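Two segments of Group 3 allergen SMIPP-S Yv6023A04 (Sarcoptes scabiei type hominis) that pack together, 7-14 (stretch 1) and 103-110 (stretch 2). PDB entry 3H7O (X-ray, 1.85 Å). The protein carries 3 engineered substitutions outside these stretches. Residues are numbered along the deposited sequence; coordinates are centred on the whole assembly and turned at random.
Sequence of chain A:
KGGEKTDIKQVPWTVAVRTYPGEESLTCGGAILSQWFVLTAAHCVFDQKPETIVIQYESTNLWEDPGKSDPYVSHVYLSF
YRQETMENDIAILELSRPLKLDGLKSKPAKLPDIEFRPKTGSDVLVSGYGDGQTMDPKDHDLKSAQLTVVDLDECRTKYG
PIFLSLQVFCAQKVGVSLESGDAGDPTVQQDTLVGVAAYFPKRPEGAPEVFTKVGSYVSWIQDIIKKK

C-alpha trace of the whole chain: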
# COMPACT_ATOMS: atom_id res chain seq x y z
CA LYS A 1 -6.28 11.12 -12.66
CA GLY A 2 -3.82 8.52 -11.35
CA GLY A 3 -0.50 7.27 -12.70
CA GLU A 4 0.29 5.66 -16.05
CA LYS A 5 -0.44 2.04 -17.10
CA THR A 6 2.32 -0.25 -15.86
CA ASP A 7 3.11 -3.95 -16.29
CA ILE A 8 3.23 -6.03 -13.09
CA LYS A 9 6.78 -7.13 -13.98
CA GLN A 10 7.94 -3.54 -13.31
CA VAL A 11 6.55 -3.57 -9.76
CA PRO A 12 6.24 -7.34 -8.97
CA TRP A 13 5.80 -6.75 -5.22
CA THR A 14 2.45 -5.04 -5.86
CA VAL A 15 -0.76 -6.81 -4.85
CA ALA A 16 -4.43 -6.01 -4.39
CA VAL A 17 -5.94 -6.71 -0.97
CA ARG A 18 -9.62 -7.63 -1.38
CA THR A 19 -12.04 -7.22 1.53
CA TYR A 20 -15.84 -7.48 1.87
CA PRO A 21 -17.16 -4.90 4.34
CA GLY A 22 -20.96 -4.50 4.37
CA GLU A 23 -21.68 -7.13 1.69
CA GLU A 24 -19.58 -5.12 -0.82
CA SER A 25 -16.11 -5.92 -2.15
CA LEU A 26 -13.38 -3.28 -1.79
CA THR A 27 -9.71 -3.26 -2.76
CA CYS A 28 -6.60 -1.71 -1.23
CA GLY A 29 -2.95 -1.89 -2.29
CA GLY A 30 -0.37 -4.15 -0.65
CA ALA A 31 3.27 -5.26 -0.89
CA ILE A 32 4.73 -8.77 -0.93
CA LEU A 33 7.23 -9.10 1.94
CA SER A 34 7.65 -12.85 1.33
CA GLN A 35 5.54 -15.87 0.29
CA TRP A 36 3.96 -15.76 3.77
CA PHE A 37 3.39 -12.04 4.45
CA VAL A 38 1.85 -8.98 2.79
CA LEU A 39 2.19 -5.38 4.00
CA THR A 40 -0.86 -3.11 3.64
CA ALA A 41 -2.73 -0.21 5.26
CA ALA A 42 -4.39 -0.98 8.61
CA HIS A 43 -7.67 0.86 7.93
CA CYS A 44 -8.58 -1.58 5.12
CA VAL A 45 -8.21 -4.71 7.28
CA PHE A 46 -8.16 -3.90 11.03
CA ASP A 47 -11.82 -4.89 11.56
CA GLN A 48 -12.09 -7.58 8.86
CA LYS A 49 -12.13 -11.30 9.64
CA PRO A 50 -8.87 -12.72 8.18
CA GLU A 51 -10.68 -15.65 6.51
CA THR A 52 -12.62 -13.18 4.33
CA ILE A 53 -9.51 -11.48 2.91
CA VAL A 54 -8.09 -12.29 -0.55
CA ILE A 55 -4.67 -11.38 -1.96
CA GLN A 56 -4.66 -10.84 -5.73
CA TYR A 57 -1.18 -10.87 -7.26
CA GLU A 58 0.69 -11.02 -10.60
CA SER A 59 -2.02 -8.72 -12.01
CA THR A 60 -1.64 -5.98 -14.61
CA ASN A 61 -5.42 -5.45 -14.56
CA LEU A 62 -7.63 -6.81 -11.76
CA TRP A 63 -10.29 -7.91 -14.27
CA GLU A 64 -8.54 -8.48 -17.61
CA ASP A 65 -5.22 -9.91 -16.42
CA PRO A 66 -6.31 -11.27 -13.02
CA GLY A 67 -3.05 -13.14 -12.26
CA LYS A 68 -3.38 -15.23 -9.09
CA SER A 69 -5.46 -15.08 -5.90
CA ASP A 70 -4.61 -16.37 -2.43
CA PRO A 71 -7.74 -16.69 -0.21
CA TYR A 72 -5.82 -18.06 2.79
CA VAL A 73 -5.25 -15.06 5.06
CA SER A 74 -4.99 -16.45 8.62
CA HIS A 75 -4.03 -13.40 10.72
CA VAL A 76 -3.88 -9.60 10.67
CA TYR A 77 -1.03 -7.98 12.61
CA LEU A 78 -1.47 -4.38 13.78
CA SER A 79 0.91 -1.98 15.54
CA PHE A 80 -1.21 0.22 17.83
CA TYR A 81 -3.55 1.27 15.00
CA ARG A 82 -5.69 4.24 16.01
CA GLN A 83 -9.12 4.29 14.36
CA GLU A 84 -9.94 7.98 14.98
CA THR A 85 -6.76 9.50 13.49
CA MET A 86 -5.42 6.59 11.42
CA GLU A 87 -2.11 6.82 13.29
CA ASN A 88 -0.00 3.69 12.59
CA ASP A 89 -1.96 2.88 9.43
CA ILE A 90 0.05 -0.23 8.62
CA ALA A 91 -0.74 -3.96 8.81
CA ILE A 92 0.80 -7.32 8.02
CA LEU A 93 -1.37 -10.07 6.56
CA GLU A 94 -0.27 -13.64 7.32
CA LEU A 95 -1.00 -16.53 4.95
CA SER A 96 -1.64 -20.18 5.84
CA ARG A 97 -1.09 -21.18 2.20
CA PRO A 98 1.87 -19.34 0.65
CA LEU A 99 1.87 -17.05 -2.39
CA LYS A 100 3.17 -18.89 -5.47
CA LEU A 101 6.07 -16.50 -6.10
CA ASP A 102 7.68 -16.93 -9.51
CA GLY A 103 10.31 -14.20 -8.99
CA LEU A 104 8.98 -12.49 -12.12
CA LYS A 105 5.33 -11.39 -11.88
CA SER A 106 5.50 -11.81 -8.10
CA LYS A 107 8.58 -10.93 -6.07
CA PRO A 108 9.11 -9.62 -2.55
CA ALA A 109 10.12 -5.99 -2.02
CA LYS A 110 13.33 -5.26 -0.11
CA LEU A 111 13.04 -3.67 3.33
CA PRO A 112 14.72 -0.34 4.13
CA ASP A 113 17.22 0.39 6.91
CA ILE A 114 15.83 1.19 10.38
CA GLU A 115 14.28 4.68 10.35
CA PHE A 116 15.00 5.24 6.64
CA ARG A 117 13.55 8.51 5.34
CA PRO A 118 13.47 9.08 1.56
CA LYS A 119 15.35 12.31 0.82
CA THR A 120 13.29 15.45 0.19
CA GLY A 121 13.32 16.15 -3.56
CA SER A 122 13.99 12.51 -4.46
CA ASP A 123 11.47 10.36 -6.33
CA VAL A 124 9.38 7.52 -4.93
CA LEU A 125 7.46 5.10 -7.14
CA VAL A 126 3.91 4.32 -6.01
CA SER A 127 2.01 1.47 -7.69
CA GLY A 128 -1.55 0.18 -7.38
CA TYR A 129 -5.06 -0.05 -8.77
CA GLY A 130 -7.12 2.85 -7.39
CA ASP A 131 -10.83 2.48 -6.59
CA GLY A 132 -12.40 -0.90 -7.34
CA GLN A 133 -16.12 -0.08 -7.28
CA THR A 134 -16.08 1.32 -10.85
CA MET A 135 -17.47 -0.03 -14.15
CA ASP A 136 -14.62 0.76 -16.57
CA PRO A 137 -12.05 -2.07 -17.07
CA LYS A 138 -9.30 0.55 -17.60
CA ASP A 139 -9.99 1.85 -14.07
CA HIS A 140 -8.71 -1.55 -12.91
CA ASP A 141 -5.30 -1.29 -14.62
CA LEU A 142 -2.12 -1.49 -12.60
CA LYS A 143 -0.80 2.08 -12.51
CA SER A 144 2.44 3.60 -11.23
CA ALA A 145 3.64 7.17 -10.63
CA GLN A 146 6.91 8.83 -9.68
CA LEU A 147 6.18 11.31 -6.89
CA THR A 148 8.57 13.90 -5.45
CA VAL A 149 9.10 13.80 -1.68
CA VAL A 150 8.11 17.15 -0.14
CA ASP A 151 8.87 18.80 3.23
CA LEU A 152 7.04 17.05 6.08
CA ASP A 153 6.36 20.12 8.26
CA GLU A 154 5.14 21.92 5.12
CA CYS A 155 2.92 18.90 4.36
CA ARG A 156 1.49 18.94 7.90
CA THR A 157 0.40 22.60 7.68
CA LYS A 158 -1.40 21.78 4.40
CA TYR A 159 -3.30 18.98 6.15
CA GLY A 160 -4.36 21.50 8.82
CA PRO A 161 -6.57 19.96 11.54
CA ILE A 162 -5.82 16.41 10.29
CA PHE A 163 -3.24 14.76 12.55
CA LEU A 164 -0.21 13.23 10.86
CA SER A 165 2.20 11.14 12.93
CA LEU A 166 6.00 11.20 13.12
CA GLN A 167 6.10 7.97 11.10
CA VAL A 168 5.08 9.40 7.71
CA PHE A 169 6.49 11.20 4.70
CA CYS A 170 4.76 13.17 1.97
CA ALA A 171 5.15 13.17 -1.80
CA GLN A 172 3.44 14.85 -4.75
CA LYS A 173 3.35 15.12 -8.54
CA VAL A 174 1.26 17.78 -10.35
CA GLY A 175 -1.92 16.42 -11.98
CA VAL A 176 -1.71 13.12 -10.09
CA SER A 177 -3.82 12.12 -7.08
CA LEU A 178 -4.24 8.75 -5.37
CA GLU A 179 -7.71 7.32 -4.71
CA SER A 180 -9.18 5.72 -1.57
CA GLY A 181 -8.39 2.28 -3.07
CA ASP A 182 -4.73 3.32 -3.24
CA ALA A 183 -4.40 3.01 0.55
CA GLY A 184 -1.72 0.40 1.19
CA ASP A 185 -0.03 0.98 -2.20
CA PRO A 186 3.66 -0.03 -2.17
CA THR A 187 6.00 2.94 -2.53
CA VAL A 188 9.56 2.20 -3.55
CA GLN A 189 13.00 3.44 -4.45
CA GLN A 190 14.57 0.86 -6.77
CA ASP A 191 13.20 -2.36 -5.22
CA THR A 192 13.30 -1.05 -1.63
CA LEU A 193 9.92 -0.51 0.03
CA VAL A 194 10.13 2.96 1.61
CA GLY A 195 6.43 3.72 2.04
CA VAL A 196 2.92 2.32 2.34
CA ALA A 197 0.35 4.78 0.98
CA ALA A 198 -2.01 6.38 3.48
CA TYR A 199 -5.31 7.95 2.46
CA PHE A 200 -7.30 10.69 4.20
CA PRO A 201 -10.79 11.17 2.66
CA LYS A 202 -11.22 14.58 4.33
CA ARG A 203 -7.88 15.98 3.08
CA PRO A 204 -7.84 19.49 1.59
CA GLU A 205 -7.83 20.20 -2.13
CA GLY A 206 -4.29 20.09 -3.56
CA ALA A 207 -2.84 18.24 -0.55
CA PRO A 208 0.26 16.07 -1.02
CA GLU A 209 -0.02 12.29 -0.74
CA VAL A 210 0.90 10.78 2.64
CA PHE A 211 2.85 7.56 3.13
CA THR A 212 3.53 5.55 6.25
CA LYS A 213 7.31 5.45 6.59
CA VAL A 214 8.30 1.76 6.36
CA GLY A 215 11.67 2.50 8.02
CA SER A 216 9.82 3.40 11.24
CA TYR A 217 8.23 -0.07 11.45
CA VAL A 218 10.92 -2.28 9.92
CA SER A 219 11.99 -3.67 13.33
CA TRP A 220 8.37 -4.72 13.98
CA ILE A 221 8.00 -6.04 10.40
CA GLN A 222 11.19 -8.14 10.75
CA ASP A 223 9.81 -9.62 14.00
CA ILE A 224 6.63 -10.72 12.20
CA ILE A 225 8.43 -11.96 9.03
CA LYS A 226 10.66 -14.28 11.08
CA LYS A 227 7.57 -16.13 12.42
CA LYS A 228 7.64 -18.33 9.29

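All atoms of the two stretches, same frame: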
# COMPACT_ATOMS: atom_id res chain seq x y z
N ASP A 7 3.11 -2.49 -16.37
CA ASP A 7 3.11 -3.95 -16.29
C ASP A 7 3.54 -4.42 -14.90
O ASP A 7 4.42 -3.81 -14.28
CB ASP A 7 4.00 -4.57 -17.36
CG ASP A 7 3.72 -6.05 -17.56
OD1 ASP A 7 2.92 -6.39 -18.46
OD2 ASP A 7 4.29 -6.87 -16.81
N ILE A 8 2.92 -5.49 -14.42
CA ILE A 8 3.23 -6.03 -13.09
C ILE A 8 4.71 -6.39 -12.92
O ILE A 8 5.26 -6.27 -11.82
CB ILE A 8 2.28 -7.22 -12.69
CG1 ILE A 8 2.49 -7.62 -11.22
CG2 ILE A 8 2.46 -8.42 -13.62
CD1 ILE A 8 2.13 -6.52 -10.21
N LYS A 9 5.37 -6.77 -14.01
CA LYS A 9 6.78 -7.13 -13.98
C LYS A 9 7.72 -5.96 -13.62
O LYS A 9 8.87 -6.19 -13.25
CB LYS A 9 7.20 -7.81 -15.29
CG LYS A 9 6.69 -9.25 -15.38
CD LYS A 9 7.31 -10.04 -16.53
CE LYS A 9 8.82 -10.28 -16.36
NZ LYS A 9 9.20 -10.95 -15.09
N GLN A 10 7.21 -4.74 -13.73
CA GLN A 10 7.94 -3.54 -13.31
C GLN A 10 7.90 -3.34 -11.80
O GLN A 10 8.85 -2.84 -11.20
CB GLN A 10 7.39 -2.29 -14.00
CG GLN A 10 7.61 -2.25 -15.50
CD GLN A 10 9.07 -2.14 -15.88
OE1 GLN A 10 9.65 -3.09 -16.41
NE2 GLN A 10 9.68 -0.99 -15.60
N VAL A 11 6.77 -3.73 -11.20
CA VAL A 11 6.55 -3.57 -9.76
C VAL A 11 5.98 -4.88 -9.16
O VAL A 11 4.88 -4.88 -8.61
CB VAL A 11 5.62 -2.35 -9.46
CG1 VAL A 11 6.38 -1.04 -9.69
CG2 VAL A 11 4.36 -2.38 -10.33
N PRO A 12 6.75 -5.99 -9.26
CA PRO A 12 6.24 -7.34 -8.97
C PRO A 12 5.88 -7.62 -7.51
O PRO A 12 5.32 -8.68 -7.22
CB PRO A 12 7.39 -8.24 -9.43
CG PRO A 12 8.60 -7.41 -9.29
CD PRO A 12 8.18 -6.02 -9.65
N TRP A 13 6.19 -6.68 -6.63
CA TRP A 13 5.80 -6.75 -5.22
C TRP A 13 4.38 -6.26 -4.98
O TRP A 13 3.85 -6.40 -3.88
CB TRP A 13 6.77 -5.92 -4.38
CG TRP A 13 7.06 -4.60 -5.01
CD1 TRP A 13 6.28 -3.48 -4.97
CD2 TRP A 13 8.19 -4.28 -5.83
NE1 TRP A 13 6.86 -2.47 -5.70
CE2 TRP A 13 8.03 -2.94 -6.24
CE3 TRP A 13 9.31 -5.00 -6.26
CZ2 TRP A 13 8.97 -2.29 -7.05
CZ3 TRP A 13 10.24 -4.35 -7.07
CH2 TRP A 13 10.06 -3.01 -7.45
N THR A 14 3.77 -5.66 -6.00
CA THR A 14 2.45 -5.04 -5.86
C THR A 14 1.35 -6.10 -5.84
O THR A 14 1.36 -7.03 -6.65
CB THR A 14 2.16 -4.03 -7.01
OG1 THR A 14 3.28 -3.13 -7.16
CG2 THR A 14 0.90 -3.21 -6.73
N GLY A 103 9.16 -15.10 -8.89
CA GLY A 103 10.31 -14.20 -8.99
C GLY A 103 10.28 -13.27 -10.19
O GLY A 103 11.28 -12.62 -10.50
N LEU A 104 9.14 -13.22 -10.87
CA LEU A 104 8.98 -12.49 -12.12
C LEU A 104 7.75 -11.56 -12.05
O LEU A 104 7.89 -10.34 -12.01
CB LEU A 104 8.86 -13.47 -13.30
CG LEU A 104 10.00 -14.48 -13.50
CD1 LEU A 104 9.57 -15.64 -14.40
CD2 LEU A 104 11.26 -13.82 -14.04
N LYS A 105 6.56 -12.15 -12.04
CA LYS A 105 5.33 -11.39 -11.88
C LYS A 105 5.05 -11.13 -10.41
O LYS A 105 4.31 -10.21 -10.06
CB LYS A 105 4.15 -12.12 -12.51
CG LYS A 105 4.17 -12.21 -14.03
CD LYS A 105 2.97 -13.00 -14.52
CE LYS A 105 2.73 -12.82 -16.00
NZ LYS A 105 1.35 -13.23 -16.36
N SER A 106 5.64 -11.96 -9.54
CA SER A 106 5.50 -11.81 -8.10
C SER A 106 6.83 -12.01 -7.39
O SER A 106 7.47 -13.07 -7.51
CB SER A 106 4.43 -12.76 -7.55
OG SER A 106 4.68 -14.10 -7.96
N LYS A 107 7.26 -10.98 -6.67
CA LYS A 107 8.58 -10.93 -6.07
C LYS A 107 8.49 -10.07 -4.82
O LYS A 107 7.79 -9.07 -4.83
CB LYS A 107 9.57 -10.32 -7.08
CG LYS A 107 11.04 -10.48 -6.73
CD LYS A 107 11.92 -9.80 -7.76
CE LYS A 107 13.35 -9.70 -7.26
NZ LYS A 107 14.31 -9.36 -8.35
N PRO A 108 9.18 -10.46 -3.74
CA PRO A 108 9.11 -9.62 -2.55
C PRO A 108 9.88 -8.31 -2.72
O PRO A 108 10.88 -8.27 -3.44
CB PRO A 108 9.77 -10.48 -1.46
CG PRO A 108 9.86 -11.86 -2.03
CD PRO A 108 9.99 -11.67 -3.50
N ALA A 109 9.39 -7.25 -2.08
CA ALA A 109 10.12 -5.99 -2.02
C ALA A 109 11.21 -6.10 -0.96
O ALA A 109 11.09 -6.88 -0.01
CB ALA A 109 9.17 -4.84 -1.69
N LYS A 110 12.27 -5.32 -1.12
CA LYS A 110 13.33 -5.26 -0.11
C LYS A 110 12.95 -4.26 0.97
O LYS A 110 12.33 -3.24 0.69
CB LYS A 110 14.67 -4.90 -0.75
CG LYS A 110 15.29 -6.03 -1.57
O HOH W 1 9.94 -8.59 -12.42
O HOH W 2 2.35 -9.45 -7.81

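The two stretches, at least 92 residues apart in sequence wherever they touch, form a compact loop-to-loop contact of 453 Å² in which a direct backbone hydrogen bond, a bridging water and close backbone approaches are supplemented by apolar and aliphatic side-chain contacts. Pro12 lies at its centre. Its carbonyl accepts a direct backbone hydrogen bond, from Lys107 N to Pro12 O at 3.1 Å with an N-H...O angle of 153°. The same oxygen receives a CA-H...O contact from Ser106 CA, 3.3 Å from Pro12 O with an angle of 156° at the hydrogen, so two successive residues of stretch 2 direct hydrogens at it. A second such contact runs the other way, with Trp13 CA 3.1 Å from Lys107 O, although its angle of 124° is less favourable.

Stretch 1 turns at this point. A type I turn from Val11 to Thr14 is closed by the hydrogen bond from Thr14 N to Val11 O (2.9 Å), and Thr14 OG1 also donates to Val11 O at 2.8 Å. Pro12, with phi at -68°, suits the second position of this turn, and because its nitrogen carries no hydrogen, it leaves no amide donor to satisfy. Its CA-to-CB bond points toward stretch 2, whereas those of Val11 and Thr14 point away. The buried ring packs against backbone and the start of a lysine side chain: Pro12 CB is 3.4 Å from Leu104 O, and Pro12 CG is 3.8 Å from Lys107 CB.

Before the turn, Ile8 and Lys9 extend the contact. The CA-to-CB bond of Ile8 points toward stretch 2, and the side chain places Ile8 CG1 3.4 Å from Lys105 O, while Ile8 CG2 lies 4.2 Å from Lys105 CG, giving this buried branched side chain both backbone and aliphatic neighbours. The Lys9 side chain starts sideways, but p rotamers at chi3 and chi4 bend its end nearer, bringing Lys9 NZ 3.1 Å from Leu104 CB. Its methylene portion also contributes, as Lys9 CG is 4.1 Å from Lys105 CG; the long aliphatic chains of these two lysines, neither of them buried, suit a place where methylenes can cover surface. The Lys9 backbone is anchored within its own stretch by the hydrogen bond from Lys9 N to Asp7 OD2 (3.0 Å).

Water 1 links the stretches beside this lysine, donating to Lys9 O at 2.8 Å and Leu104 O at 2.7 Å. It thereby joins two carbonyls that could not bond to each other directly. The oxygen of water 2 lies 2.9 Å from Thr14 O and 3.1 Å from Lys105 O.

Within the turn, Trp13 meets Ala109. Trp13 CB is 3.8 Å from Ala109 CB and 3.7 Å from Ala109 N, while the indole, with chi1 at 44° (p), leads away from stretch 2. The methyl group of Ala109 lies oblique to the ring, and its small size suits this buried position close to the tryptophan.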